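Local atomic coordinates of cell division protein FtsZ 1 (Methanocaldococcus jannaschii, PDB entry 1FSZ), a protein that binds GTP, which it probably hydrolyses, and is thought to polymerise into the contractile Z ring at the future division site. Residues Lys83-Gly88 with Ala112-Ala117. Sequence-based numbering, arbitrary orientation.
Sequences KKILIG and AEEIKA
Ile85 sends its two branches to different parts of Glu114: CD1 lies 3.5 Å from the backbone O of Glu114 and also faces the CA of Ile115, while CG2 rests against the carboxylate, 3.8 Å from Glu114 OE1. This is the packed part of the contact, continued by Ile87, whose CG2 meets Ile115 CG1 at 4.1 Å. With chi1 at 57°, CG1 of Ile87 sits between the backbone N and the carbonyl carbon, which sets CG2 anti to the carbonyl carbon, where it meets Ile115. The other flank is looser and polar. Glu114, extended beyond CG, runs past Ile85 in the opposite sense and meets the bent chain of Lys83 at roughly a right angle; their salt bridge, NZ to OE2, is long at 3.7 Å. A water bridges the two residues: it donates to Glu114 O at 2.7 Å and more weakly to Glu114 OE2, and accepts a weak bond from Lys83 NZ. With an alanine in place of Ile85, the methyls that back the Glu114 carboxylate and fill the space against the helix backbone are gone, which would probably open a gap there and leave the carboxylate freer to swing. The segments run nearly antiparallel (170°), their axes 9.5 Å apart, as helix 112-119 lies against strand 83-86, outermost in this chain's Rossmann-like sheet. Strand 65-70 pairs with it, Leu86 turns instead to helix 73-77, and Ile87 and Ile115 both pack on Ala108 of helix 101-110, while Ile115 also touches Ile146 of helix 135-149.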
# COMPACT_ATOMS: atom_id res chain seq x y z
N LYS A 83 2.11 -15.30 -17.93
CA LYS A 83 3.04 -14.71 -16.98
C LYS A 83 3.26 -15.69 -15.83
O LYS A 83 2.32 -16.35 -15.40
CB LYS A 83 2.50 -13.38 -16.44
CG LYS A 83 3.26 -12.83 -15.23
CD LYS A 83 4.26 -11.73 -15.60
CE LYS A 83 5.61 -11.90 -14.92
NZ LYS A 83 5.69 -11.26 -13.57
N LYS A 84 4.51 -15.81 -15.38
CA LYS A 84 4.84 -16.68 -14.26
C LYS A 84 5.35 -15.85 -13.10
O LYS A 84 6.11 -14.90 -13.28
CB LYS A 84 5.90 -17.71 -14.65
CG LYS A 84 5.49 -18.57 -15.86
CD LYS A 84 6.69 -19.30 -16.41
CE LYS A 84 6.35 -20.74 -16.72
NZ LYS A 84 7.21 -21.33 -17.81
N ILE A 85 4.92 -16.18 -11.90
CA ILE A 85 5.36 -15.44 -10.74
C ILE A 85 5.83 -16.42 -9.65
O ILE A 85 5.06 -17.30 -9.24
CB ILE A 85 4.22 -14.56 -10.17
CG1 ILE A 85 3.67 -13.67 -11.27
CG2 ILE A 85 4.71 -13.75 -8.97
CD1 ILE A 85 2.90 -12.49 -10.76
N LEU A 86 7.08 -16.32 -9.22
CA LEU A 86 7.56 -17.21 -8.17
C LEU A 86 7.32 -16.44 -6.89
O LEU A 86 8.05 -15.48 -6.58
CB LEU A 86 9.04 -17.51 -8.33
CG LEU A 86 9.64 -18.48 -7.31
CD1 LEU A 86 9.02 -19.87 -7.48
CD2 LEU A 86 11.14 -18.53 -7.51
N ILE A 87 6.29 -16.82 -6.15
CA ILE A 87 5.96 -16.11 -4.92
C ILE A 87 6.66 -16.81 -3.76
O ILE A 87 7.02 -17.98 -3.87
CB ILE A 87 4.42 -16.03 -4.66
CG1 ILE A 87 3.81 -17.41 -4.62
CG2 ILE A 87 3.73 -15.31 -5.79
CD1 ILE A 87 2.66 -17.48 -3.76
N GLY A 88 6.86 -16.07 -2.68
CA GLY A 88 7.52 -16.63 -1.51
C GLY A 88 9.02 -16.82 -1.71
O GLY A 88 9.62 -17.72 -1.12
N ALA A 112 2.60 -9.72 -2.78
CA ALA A 112 1.38 -9.05 -3.18
C ALA A 112 1.58 -8.09 -4.34
O ALA A 112 0.93 -8.21 -5.34
CB ALA A 112 0.80 -8.34 -2.02
N GLU A 113 2.48 -7.13 -4.20
CA GLU A 113 2.77 -6.16 -5.26
C GLU A 113 2.87 -6.82 -6.63
O GLU A 113 2.17 -6.44 -7.57
CB GLU A 113 4.10 -5.50 -4.98
CG GLU A 113 4.24 -4.07 -5.44
CD GLU A 113 3.34 -3.15 -4.65
OE1 GLU A 113 3.26 -3.29 -3.40
OE2 GLU A 113 2.69 -2.29 -5.30
N GLU A 114 3.76 -7.80 -6.74
CA GLU A 114 3.99 -8.51 -7.99
C GLU A 114 2.72 -9.20 -8.52
O GLU A 114 2.45 -9.16 -9.71
CB GLU A 114 5.10 -9.54 -7.79
CG GLU A 114 6.28 -9.39 -8.74
CD GLU A 114 7.04 -10.72 -8.99
OE1 GLU A 114 7.49 -11.36 -7.99
OE2 GLU A 114 7.20 -11.11 -10.18
N ILE A 115 1.96 -9.83 -7.62
CA ILE A 115 0.72 -10.51 -8.01
C ILE A 115 -0.24 -9.47 -8.55
O ILE A 115 -0.78 -9.63 -9.63
CB ILE A 115 0.03 -11.17 -6.81
CG1 ILE A 115 0.85 -12.38 -6.37
CG2 ILE A 115 -1.37 -11.57 -7.16
CD1 ILE A 115 0.33 -13.01 -5.10
N LYS A 116 -0.43 -8.40 -7.79
CA LYS A 116 -1.34 -7.33 -8.18
C LYS A 116 -0.97 -6.69 -9.51
O LYS A 116 -1.84 -6.32 -10.29
CB LYS A 116 -1.38 -6.26 -7.10
CG LYS A 116 -1.82 -4.93 -7.57
CD LYS A 116 -0.80 -3.87 -7.22
CE LYS A 116 -1.41 -2.70 -6.44
NZ LYS A 116 -2.55 -3.17 -5.59
N ALA A 117 0.32 -6.57 -9.77
CA ALA A 117 0.78 -5.98 -11.00
C ALA A 117 0.43 -6.82 -12.23
O ALA A 117 0.44 -6.33 -13.36
CB ALA A 117 2.27 -5.80 -10.92
O HOH W 1 4.63 -9.36 -11.32